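Local coordinates for d-3-phosphoglycerate dehydrogenase oxidoreductase protein (Ralstonia solanacearum, PDB 3GG9) that probably oxidises D-3-phosphoglycerate with NAD as cofactor, as a putative phosphoglycerate dehydrogenase of the D-isomer specific 2-hydroxyacid dehydrogenase family, at residues A[35-43]-A[58-69]; A[50-58]-A[309-320]. All coordinates share one frame; numbering follows the deposited sequence. Where two conformers were deposited one is given.

Contact 1 of 2, residues A[35-43]-A[58-69]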
loop_
_atom_site.group_PDB
_atom_site.type_symbol
_atom_site.label_atom_id
_atom_site.label_comp_id
_atom_site.label_asym_id
_atom_site.label_seq_id
_atom_site.Cartn_x
_atom_site.Cartn_y
_atom_site.Cartn_z
ATOM N N THR A 35 -13.601 -23.402 -5.857
ATOM C CA THR A 35 -12.803 -24.541 -5.439
ATOM C C THR A 35 -13.731 -25.583 -4.850
ATOM O O THR A 35 -14.668 -25.251 -4.131
ATOM C CB THR A 35 -11.745 -24.124 -4.386
ATOM O OG1 THR A 35 -10.908 -23.121 -4.960
ATOM C CG2 THR A 35 -10.854 -25.296 -3.977
ATOM N N VAL A 36 -13.462 -26.835 -5.196
ATOM C CA VAL A 36 -14.190 -27.967 -4.670
ATOM C C VAL A 36 -13.170 -28.864 -3.984
ATOM O O VAL A 36 -12.137 -29.236 -4.570
ATOM C CB VAL A 36 -14.972 -28.687 -5.810
ATOM C CG1 VAL A 36 -15.174 -30.139 -5.510
ATOM C CG2 VAL A 36 -16.301 -27.996 -6.049
ATOM N N LYS A 37 -13.446 -29.157 -2.717
ATOM C CA LYS A 37 -12.567 -30.026 -1.957
ATOM C C LYS A 37 -13.255 -31.353 -1.656
ATOM O O LYS A 37 -14.499 -31.454 -1.591
ATOM C CB LYS A 37 -12.043 -29.333 -0.690
ATOM C CG LYS A 37 -11.331 -28.010 -0.976
ATOM C CD LYS A 37 -9.970 -27.926 -0.305
ATOM C CE LYS A 37 -9.159 -26.759 -0.865
ATOM N NZ LYS A 37 -7.762 -26.733 -0.344
ATOM N N GLY A 38 -12.440 -32.389 -1.511
ATOM C CA GLY A 38 -12.986 -33.720 -1.322
ATOM C C GLY A 38 -12.985 -34.437 -2.646
ATOM O O GLY A 38 -13.419 -33.894 -3.662
ATOM N N VAL A 39 -12.499 -35.668 -2.615
ATOM C CA VAL A 39 -12.195 -36.445 -3.807
ATOM C C VAL A 39 -13.407 -36.632 -4.725
ATOM O O VAL A 39 -13.309 -36.405 -5.931
ATOM C CB VAL A 39 -11.564 -37.805 -3.415
ATOM C CG1 VAL A 39 -11.106 -38.553 -4.631
ATOM C CG2 VAL A 39 -10.384 -37.590 -2.480
ATOM N N GLY A 40 -14.542 -37.007 -4.134
ATOM C CA GLY A 40 -15.778 -37.303 -4.871
ATOM C C GLY A 40 -16.258 -36.204 -5.801
ATOM O O GLY A 40 -16.356 -36.411 -7.009
ATOM N N GLN A 41 -16.541 -35.037 -5.225
ATOM C CA GLN A 41 -17.043 -33.868 -5.954
ATOM C C GLN A 41 -16.066 -33.351 -7.017
ATOM O O GLN A 41 -16.481 -32.920 -8.098
ATOM C CB GLN A 41 -17.348 -32.731 -4.976
ATOM C CG GLN A 41 -18.599 -32.876 -4.126
ATOM C CD GLN A 41 -18.799 -31.696 -3.166
ATOM O OE1 GLN A 41 -19.910 -31.456 -2.690
ATOM N NE2 GLN A 41 -17.719 -30.959 -2.880
ATOM N N LEU A 42 -14.773 -33.396 -6.701
ATOM C CA LEU A 42 -13.739 -32.924 -7.616
ATOM C C LEU A 42 -13.559 -33.869 -8.801
ATOM O O LEU A 42 -13.422 -33.413 -9.939
ATOM C CB LEU A 42 -12.409 -32.696 -6.881
ATOM C CG LEU A 42 -11.238 -32.097 -7.669
ATOM C CD1 LEU A 42 -11.641 -30.781 -8.336
ATOM C CD2 LEU A 42 -10.034 -31.904 -6.763
ATOM N N ALA A 43 -13.569 -35.174 -8.531
ATOM C CA ALA A 43 -13.473 -36.185 -9.590
ATOM C C ALA A 43 -14.653 -36.137 -10.566
ATOM O O ALA A 43 -14.465 -36.303 -11.769
ATOM C CB ALA A 43 -13.314 -37.565 -9.008
ATOM N N ARG A 58 -3.330 -24.215 -5.339
ATOM C CA ARG A 58 -4.742 -24.076 -4.950
ATOM C C ARG A 58 -5.514 -25.408 -4.790
ATOM O O ARG A 58 -6.459 -25.497 -3.985
ATOM C CB ARG A 58 -5.478 -23.124 -5.905
ATOM C CG ARG A 58 -4.960 -21.669 -5.869
ATOM C CD ARG A 58 -5.783 -20.742 -6.741
ATOM N NE ARG A 58 -5.141 -19.436 -6.829
ATOM C CZ ARG A 58 -5.443 -18.462 -7.694
ATOM N NH1 ARG A 58 -6.389 -18.573 -8.605
ATOM N NH2 ARG A 58 -4.748 -17.349 -7.651
ATOM N N THR A 59 -5.118 -26.418 -5.566
ATOM C CA THR A 59 -5.710 -27.763 -5.506
ATOM C C THR A 59 -4.589 -28.786 -5.325
ATOM O O THR A 59 -3.557 -28.715 -6.002
ATOM C CB THR A 59 -6.557 -28.085 -6.777
ATOM O OG1 THR A 59 -7.774 -27.335 -6.733
ATOM C CG2 THR A 59 -6.934 -29.577 -6.856
ATOM N N ARG A 60 -4.764 -29.704 -4.372
ATOM C CA ARG A 60 -3.819 -30.810 -4.251
ATOM C C ARG A 60 -4.266 -32.048 -5.017
ATOM O O ARG A 60 -5.453 -32.358 -5.068
ATOM C CB ARG A 60 -3.466 -31.163 -2.801
ATOM C CG ARG A 60 -4.503 -30.912 -1.733
ATOM C CD ARG A 60 -3.949 -31.287 -0.343
ATOM N NE ARG A 60 -2.572 -30.815 -0.151
ATOM C CZ ARG A 60 -1.494 -31.601 -0.109
ATOM N NH1 ARG A 60 -1.616 -32.921 -0.233
ATOM N NH2 ARG A 60 -0.291 -31.063 0.050
ATOM N N VAL A 61 -3.305 -32.738 -5.617
ATOM C CA VAL A 61 -3.596 -33.921 -6.413
ATOM C C VAL A 61 -3.075 -35.150 -5.674
ATOM O O VAL A 61 -1.863 -35.370 -5.565
ATOM C CB VAL A 61 -3.028 -33.793 -7.852
ATOM C CG1 VAL A 61 -3.093 -35.123 -8.604
ATOM C CG2 VAL A 61 -3.804 -32.721 -8.622
ATOM N N THR A 62 -4.024 -35.916 -5.137
ATOM C CA THR A 62 -3.752 -37.113 -4.342
ATOM C C THR A 62 -3.868 -38.386 -5.198
ATOM O O THR A 62 -4.490 -38.365 -6.267
ATOM C CB THR A 62 -4.757 -37.214 -3.178
ATOM O OG1 THR A 62 -6.079 -37.373 -3.706
ATOM C CG2 THR A 62 -4.724 -35.957 -2.280
ATOM N N ARG A 63 -3.280 -39.487 -4.717
ATOM C CA ARG A 63 -3.489 -40.825 -5.300
ATOM C C ARG A 63 -4.975 -41.185 -5.370
ATOM O O ARG A 63 -5.428 -41.747 -6.373
ATOM C CB ARG A 63 -2.726 -41.902 -4.510
ATOM C CG ARG A 63 -2.707 -43.290 -5.186
ATOM C CD ARG A 63 -1.832 -44.317 -4.451
ATOM N NE ARG A 63 -0.395 -44.093 -4.635
ATOM C CZ ARG A 63 0.331 -44.558 -5.654
ATOM N NH1 ARG A 63 1.630 -44.287 -5.707
ATOM N NH2 ARG A 63 -0.223 -45.283 -6.624
ATOM N N GLN A 64 -5.720 -40.840 -4.316
ATOM C CA GLN A 64 -7.150 -41.137 -4.251
ATOM C C GLN A 64 -7.953 -40.389 -5.319
ATOM O O GLN A 64 -8.990 -40.880 -5.780
ATOM C CB GLN A 64 -7.723 -40.903 -2.840
ATOM C CG GLN A 64 -6.824 -40.125 -1.863
ATOM C CD GLN A 64 -5.689 -40.963 -1.279
ATOM O OE1 GLN A 64 -4.531 -40.541 -1.281
ATOM N NE2 GLN A 64 -6.017 -42.156 -0.790
ATOM N N LEU A 65 -7.467 -39.216 -5.712
ATOM C CA LEU A 65 -8.076 -38.476 -6.800
ATOM C C LEU A 65 -7.726 -39.139 -8.124
ATOM O O LEU A 65 -8.613 -39.380 -8.942
ATOM C CB LEU A 65 -7.643 -37.006 -6.781
ATOM C CG LEU A 65 -8.199 -36.136 -7.912
ATOM C CD1 LEU A 65 -9.723 -35.958 -7.788
ATOM C CD2 LEU A 65 -7.447 -34.797 -7.953
ATOM N N LEU A 66 -6.444 -39.457 -8.315
ATOM C CA LEU A 66 -5.976 -40.089 -9.552
ATOM C C LEU A 66 -6.641 -41.448 -9.836
ATOM O O LEU A 66 -6.834 -41.815 -11.001
ATOM C CB LEU A 66 -4.455 -40.208 -9.557
ATOM C CG LEU A 66 -3.722 -38.862 -9.548
ATOM C CD1 LEU A 66 -2.297 -39.027 -9.072
ATOM C CD2 LEU A 66 -3.760 -38.174 -10.920
ATOM N N ASP A 67 -6.986 -42.172 -8.764
ATOM C CA ASP A 67 -7.764 -43.419 -8.834
ATOM C C ASP A 67 -9.130 -43.211 -9.473
ATOM O O ASP A 67 -9.664 -44.116 -10.111
ATOM C CB ASP A 67 -7.985 -44.003 -7.432
ATOM C CG ASP A 67 -6.721 -44.581 -6.820
ATOM O OD1 ASP A 67 -6.701 -44.748 -5.579
ATOM O OD2 ASP A 67 -5.753 -44.866 -7.558
ATOM N N ARG A 68 -9.690 -42.019 -9.290
ATOM C CA ARG A 68 -11.015 -41.694 -9.808
ATOM C C ARG A 68 -11.014 -40.973 -11.158
ATOM O O ARG A 68 -12.068 -40.528 -11.617
ATOM C CB ARG A 68 -11.775 -40.859 -8.791
ATOM C CG ARG A 68 -12.258 -41.620 -7.573
ATOM C CD ARG A 68 -13.229 -40.742 -6.791
ATOM N NE ARG A 68 -13.711 -41.262 -5.504
ATOM C CZ ARG A 68 -12.978 -41.840 -4.551
ATOM N NH1 ARG A 68 -11.663 -42.015 -4.674
ATOM N NH2 ARG A 68 -13.581 -42.247 -3.442
ATOM N N LEU A 69 -9.845 -40.860 -11.789
ATOM C CA LEU A 69 -9.731 -40.122 -13.054
ATOM C C LEU A 69 -9.050 -40.917 -14.177
ATOM O O LEU A 69 -7.876 -40.689 -14.483
ATOM C CB LEU A 69 -9.011 -38.778 -12.844
ATOM C CG LEU A 69 -9.612 -37.687 -11.948
ATOM C CD1 LEU A 69 -8.682 -36.459 -11.929
ATOM C CD2 LEU A 69 -11.029 -37.309 -12.381
HETATM O O HOH W 1 -10.929 -27.252 -7.164
HETATM O O HOH W 2 -9.276 -28.496 -4.467
HETATM O O HOH W 3 -14.338 -39.380 -12.543
#

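Contact 2 of 2, residues A[50-58]-A[309-320]. Unlike the reference sequence in segment 50-58: L52 (reference Ile). With SO4 (sulfate ion), chain E.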
loop_
_atom_site.group_PDB
_atom_site.type_symbol
_atom_site.label_atom_id
_atom_site.label_comp_id
_atom_site.label_asym_id
_atom_site.label_seq_id
_atom_site.Cartn_x
_atom_site.Cartn_y
_atom_site.Cartn_z
ATOM N N GLU A 50 -8.710 -34.600 -20.138
ATOM C CA GLU A 50 -7.469 -35.265 -20.412
ATOM C C GLU A 50 -6.301 -34.414 -19.941
ATOM O O GLU A 50 -5.221 -34.943 -19.658
ATOM C CB GLU A 50 -7.361 -35.540 -21.910
ATOM C CG GLU A 50 -8.579 -36.264 -22.487
ATOM C CD GLU A 50 -8.745 -36.012 -23.967
ATOM O OE1 GLU A 50 -7.983 -36.605 -24.762
ATOM O OE2 GLU A 50 -9.635 -35.216 -24.335
ATOM N N ALA A 51 -6.501 -33.097 -19.866
ATOM C CA ALA A 51 -5.438 -32.193 -19.393
ATOM C C ALA A 51 -5.938 -31.226 -18.342
ATOM O O ALA A 51 -6.954 -30.563 -18.518
ATOM C CB ALA A 51 -4.768 -31.443 -20.551
ATOM N N LEU A 52 -5.203 -31.143 -17.244
ATOM C CA LEU A 52 -5.625 -30.334 -16.118
ATOM C C LEU A 52 -4.576 -29.260 -15.918
ATOM O O LEU A 52 -3.397 -29.568 -15.814
ATOM C CB LEU A 52 -5.737 -31.218 -14.877
ATOM C CG LEU A 52 -6.626 -30.865 -13.697
ATOM C CD1 LEU A 52 -8.035 -30.478 -14.114
ATOM C CD2 LEU A 52 -6.651 -32.068 -12.788
ATOM N N VAL A 53 -5.011 -28.001 -15.896
ATOM C CA VAL A 53 -4.133 -26.897 -15.550
ATOM C C VAL A 53 -4.406 -26.468 -14.103
ATOM O O VAL A 53 -5.542 -26.131 -13.740
ATOM C CB VAL A 53 -4.273 -25.697 -16.507
ATOM C CG1 VAL A 53 -3.314 -24.546 -16.090
ATOM C CG2 VAL A 53 -3.989 -26.149 -17.944
ATOM N N LEU A 54 -3.351 -26.508 -13.293
ATOM C CA LEU A 54 -3.428 -26.119 -11.889
ATOM C C LEU A 54 -2.819 -24.735 -11.682
ATOM O O LEU A 54 -1.769 -24.413 -12.253
ATOM C CB LEU A 54 -2.705 -27.138 -11.002
ATOM C CG LEU A 54 -3.210 -28.590 -10.979
ATOM C CD1 LEU A 54 -2.398 -29.431 -10.000
ATOM C CD2 LEU A 54 -4.686 -28.643 -10.602
ATOM N N ILE A 55 -3.493 -23.934 -10.865
ATOM C CA ILE A 55 -3.028 -22.611 -10.460
ATOM C C ILE A 55 -2.286 -22.738 -9.142
ATOM O O ILE A 55 -2.893 -22.884 -8.080
ATOM C CB ILE A 55 -4.182 -21.586 -10.361
ATOM C CG1 ILE A 55 -5.008 -21.575 -11.652
ATOM C CG2 ILE A 55 -3.641 -20.182 -9.993
ATOM C CD1 ILE A 55 -6.126 -20.534 -11.690
ATOM N N ARG A 56 -0.963 -22.703 -9.248
ATOM C CA ARG A 56 -0.081 -22.817 -8.098
ATOM C C ARG A 56 -0.465 -23.979 -7.175
ATOM O O ARG A 56 -0.650 -25.097 -7.641
ATOM C CB ARG A 56 0.036 -21.462 -7.383
ATOM C CG ARG A 56 0.725 -20.411 -8.266
ATOM C CD ARG A 56 2.092 -20.895 -8.751
ATOM N NE ARG A 56 2.946 -21.344 -7.647
ATOM C CZ ARG A 56 3.518 -22.546 -7.552
ATOM N NH1 ARG A 56 4.259 -22.838 -6.494
ATOM N NH2 ARG A 56 3.361 -23.453 -8.507
ATOM N N GLU A 57 -0.619 -23.725 -5.879
ATOM C CA GLU A 57 -0.988 -24.804 -4.954
ATOM C C GLU A 57 -2.453 -24.803 -4.527
ATOM O O GLU A 57 -2.788 -25.341 -3.468
ATOM C CB GLU A 57 -0.083 -24.782 -3.717
ATOM C CG GLU A 57 1.414 -24.865 -4.026
ATOM C CD GLU A 57 2.156 -25.833 -3.097
ATOM O OE1 GLU A 57 3.230 -26.345 -3.497
ATOM O OE2 GLU A 57 1.662 -26.096 -1.976
ATOM N N ARG A 58 -3.330 -24.215 -5.339
ATOM C CA ARG A 58 -4.742 -24.076 -4.950
ATOM C C ARG A 58 -5.514 -25.408 -4.790
ATOM O O ARG A 58 -6.459 -25.497 -3.985
ATOM C CB ARG A 58 -5.478 -23.124 -5.905
ATOM C CG ARG A 58 -4.960 -21.669 -5.869
ATOM C CD ARG A 58 -5.783 -20.742 -6.741
ATOM N NE ARG A 58 -5.141 -19.436 -6.829
ATOM C CZ ARG A 58 -5.443 -18.462 -7.694
ATOM N NH1 ARG A 58 -6.389 -18.573 -8.605
ATOM N NH2 ARG A 58 -4.748 -17.349 -7.651
ATOM N N TYR A 309 0.192 -13.623 -14.485
ATOM C CA TYR A 309 -0.730 -14.600 -15.106
ATOM C C TYR A 309 -0.372 -14.841 -16.595
ATOM O O TYR A 309 -0.293 -15.982 -17.063
ATOM C CB TYR A 309 -2.184 -14.131 -14.963
ATOM C CG TYR A 309 -2.921 -14.681 -13.723
ATOM C CD1 TYR A 309 -2.232 -15.000 -12.547
ATOM C CD2 TYR A 309 -4.309 -14.854 -13.730
ATOM C CE1 TYR A 309 -2.912 -15.512 -11.408
ATOM C CE2 TYR A 309 -4.989 -15.372 -12.597
ATOM C CZ TYR A 309 -4.273 -15.694 -11.446
ATOM O OH TYR A 309 -4.916 -16.191 -10.313
ATOM N N GLU A 310 -0.118 -13.769 -17.328
ATOM C CA GLU A 310 0.284 -13.932 -18.726
ATOM C C GLU A 310 1.479 -14.891 -18.850
ATOM O O GLU A 310 1.410 -15.834 -19.625
ATOM C CB GLU A 310 0.574 -12.582 -19.404
ATOM C CG GLU A 310 -0.666 -11.700 -19.680
ATOM C CD GLU A 310 -1.613 -12.195 -20.796
ATOM O OE1 GLU A 310 -2.643 -11.494 -21.009
ATOM O OE2 GLU A 310 -1.357 -13.256 -21.457
ATOM N N MET A 311 2.536 -14.662 -18.060
ATOM C CA MET A 311 3.755 -15.489 -18.050
ATOM C C MET A 311 3.472 -16.909 -17.545
ATOM O O MET A 311 3.806 -17.887 -18.218
ATOM C CB MET A 311 4.862 -14.843 -17.186
ATOM C CG MET A 311 6.183 -15.650 -17.143
ATOM S SD MET A 311 7.245 -15.325 -15.697
ATOM C CE MET A 311 7.983 -13.766 -16.204
ATOM N N TYR A 312 2.845 -17.010 -16.374
ATOM C CA TYR A 312 2.562 -18.308 -15.758
ATOM C C TYR A 312 1.720 -19.235 -16.648
ATOM O O TYR A 312 2.143 -20.347 -16.932
ATOM C CB TYR A 312 1.927 -18.145 -14.377
ATOM C CG TYR A 312 2.923 -17.900 -13.249
ATOM C CD1 TYR A 312 3.138 -18.863 -12.268
ATOM C CD2 TYR A 312 3.656 -16.709 -13.163
ATOM C CE1 TYR A 312 4.049 -18.647 -11.226
ATOM C CE2 TYR A 312 4.571 -16.481 -12.122
ATOM C CZ TYR A 312 4.752 -17.452 -11.154
ATOM O OH TYR A 312 5.656 -17.244 -10.127
ATOM N N PHE A 313 0.552 -18.764 -17.085
ATOM C CA PHE A 313 -0.319 -19.534 -17.977
ATOM C C PHE A 313 0.235 -19.685 -19.393
ATOM O O PHE A 313 0.097 -20.748 -20.014
ATOM C CB PHE A 313 -1.709 -18.927 -17.990
ATOM C CG PHE A 313 -2.399 -19.060 -16.654
ATOM C CD1 PHE A 313 -3.106 -20.217 -16.357
ATOM C CD2 PHE A 313 -2.257 -18.075 -15.682
ATOM C CE1 PHE A 313 -3.722 -20.374 -15.126
ATOM C CE2 PHE A 313 -2.877 -18.220 -14.399
ATOM C CZ PHE A 313 -3.598 -19.383 -14.147
ATOM N N GLY A 314 0.857 -18.633 -19.908
ATOM C CA GLY A 314 1.514 -18.754 -21.220
ATOM C C GLY A 314 2.394 -19.999 -21.248
ATOM O O GLY A 314 2.290 -20.824 -22.158
ATOM N N ILE A 315 3.230 -20.147 -20.225
ATOM C CA ILE A 315 4.122 -21.298 -20.104
ATOM C C ILE A 315 3.397 -22.610 -19.865
ATOM O O ILE A 315 3.721 -23.594 -20.513
ATOM C CB ILE A 315 5.235 -21.056 -19.037
ATOM C CG1 ILE A 315 6.242 -20.040 -19.571
ATOM C CG2 ILE A 315 5.961 -22.346 -18.676
ATOM C CD1 ILE A 315 7.103 -19.419 -18.493
ATOM N N ALA A 316 2.428 -22.647 -18.945
ATOM C CA ALA A 316 1.675 -23.886 -18.711
ATOM C C ALA A 316 0.904 -24.362 -19.962
ATOM O O ALA A 316 0.844 -25.570 -20.222
ATOM C CB ALA A 316 0.734 -23.759 -17.480
ATOM N N PHE A 317 0.362 -23.414 -20.734
ATOM C CA PHE A 317 -0.361 -23.706 -21.981
ATOM C C PHE A 317 0.583 -24.161 -23.089
ATOM O O PHE A 317 0.309 -25.151 -23.765
ATOM C CB PHE A 317 -1.167 -22.505 -22.480
ATOM C CG PHE A 317 -2.275 -22.061 -21.559
ATOM C CD1 PHE A 317 -2.723 -22.865 -20.514
ATOM C CD2 PHE A 317 -2.878 -20.820 -21.748
ATOM C CE1 PHE A 317 -3.756 -22.433 -19.681
ATOM C CE2 PHE A 317 -3.921 -20.395 -20.926
ATOM C CZ PHE A 317 -4.355 -21.202 -19.889
ATOM N N GLN A 318 1.685 -23.436 -23.276
ATOM C CA GLN A 318 2.718 -23.854 -24.233
ATOM C C GLN A 318 3.295 -25.228 -23.874
ATOM O O GLN A 318 3.604 -26.020 -24.766
ATOM C CB GLN A 318 3.825 -22.809 -24.358
ATOM C CG GLN A 318 4.737 -22.957 -25.588
ATOM C CD GLN A 318 3.965 -23.012 -26.913
ATOM O OE1 GLN A 318 3.132 -22.149 -27.198
ATOM N NE2 GLN A 318 4.258 -24.029 -27.738
ATOM N N ASN A 319 3.395 -25.532 -22.577
ATOM C CA ASN A 319 3.871 -26.851 -22.148
ATOM C C ASN A 319 2.981 -27.990 -22.666
ATOM O O ASN A 319 3.486 -29.018 -23.139
ATOM C CB ASN A 319 4.054 -26.919 -20.624
ATOM C CG ASN A 319 5.338 -26.246 -20.140
ATOM O OD1 ASN A 319 6.236 -25.919 -20.920
ATOM N ND2 ASN A 319 5.436 -26.059 -18.830
ATOM N N ILE A 320 1.666 -27.809 -22.582
ATOM C CA ILE A 320 0.721 -28.777 -23.128
ATOM C C ILE A 320 0.935 -28.932 -24.643
ATOM O O ILE A 320 1.054 -30.054 -25.145
ATOM C CB ILE A 320 -0.738 -28.410 -22.822
ATOM C CG1 ILE A 320 -1.012 -28.517 -21.313
ATOM C CG2 ILE A 320 -1.697 -29.323 -23.592
ATOM C CD1 ILE A 320 -2.335 -27.874 -20.880
HETATM S S SO4 E . 6.543 -20.211 -8.202
HETATM O O1 SO4 E . 5.170 -19.901 -8.539
HETATM O O2 SO4 E . 7.042 -21.263 -9.069
HETATM O O3 SO4 E . 7.359 -19.018 -8.386
HETATM O O4 SO4 E . 6.577 -20.633 -6.802
HETATM O O HOH W 4 -7.426 -16.338 -10.434
#

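Contact 1 of 2, residues A[35-43]-A[58-69]
V39 and R68 cross at about a right angle, and the valine lays CG1 over one face of the guanidinium, 3.5 Å from R68 NH1. With CG1 anti to the backbone N (chi1 -174°), V39 also brings this methyl to 3.3 Å from Q64 O, the acceptor of a weak hydrogen bond from R68 NH1. The arginine chain, extended from CG to NE, passes V39 and A43 of helix 39-45, and its root touches A43, CB to CB at 3.6 Å. Deeper in, L42 and L65 also cross near a right angle, their CD2 atoms 4.1 Å apart. The same L42 CD2 meets T59 CG2 tip to tip at 3.9 Å. L69 CD2 lies against the A43 backbone, 3.6 Å from A43 O. Helices 39-45 and 63-66 lie in the crossovers leading into and out of strand 51-54 in the flavodoxin-like domain, and this contact seats one beside the other. T62 N-caps the second helix, its OG1 accepting from L65 N. No direct hydrogen bond joins the segments. Two waters instead link T59 OG1 to V36, one through V36 N and one through V36 O, while D9 also binds this hydroxyl; a third connects A43 O with R68 O. The fit therefore rests mainly on aliphatic contact, with polar links carried by water.

Contact 2 of 2, residues A[50-58]-A[309-320]
V53 and I55 supply most of the apolar contact with helix 309-320. V53 CG2 lies 3.8 Å from I320 CD1 and also meets the edge of the F317 ring, crossing that side chain at about a right angle. I55 CG1 comes in the plane of the F313 ring, 3.6 Å from CZ, and A51 CB adds a looser touch on I320. The helix runs nearly antiparallel to strand 51-54, at 161° and 9.8 Å between axes. This helix, 251 residues further along the chain, returns to cover one face of the five-stranded parallel sheet of the flavodoxin-like domain. Polar contacts gather beyond the strand's C-terminal end. R58 NH2 donates to Y309 OH (2.9 Å, N-H...O 140°), the hydroxyl tilted 24° from the guanidinium plane; I55 CG2 covers the centre of one guanidinium face, and D9 O binds NH1. R56, modelled here in one of two conformers, bends at chi2 and chi3, setting CD 3.9 Å from Y312 CE1, while T78 O and R80 O hold its NH2. A sulfate, probably from the crystallisation liquor, sits above the rim of one R56 guanidinium face, its O1 2.8 Å from R56 NE. Y312 OH, bonded to S107 N, lies 3.0 Å from sulfate O3; R80 N and R224 NH2 also bind the anion.

Strand 51-54 follows helix 39-45 and precedes helix 63-66, so contact 1 joins the helices of the two crossovers flanking the strand that contact 2 covers with helix 306-324. V53 and I55 turn toward that helix while L54 turns away from it, its CD1 packing on V61 CG2 (3.8 Å) of segment 58-69. Contact 2 is largely buried, with aromatic rings against aliphatic branches and one direct hydrogen bond across it. Contact 1, farther from the centre of the chain, is partly exposed and mostly aliphatic, with its polar links through water. R58 belongs to both: its backbone begins the loop into helix 63-66, whereas its guanidinium serves contact 2.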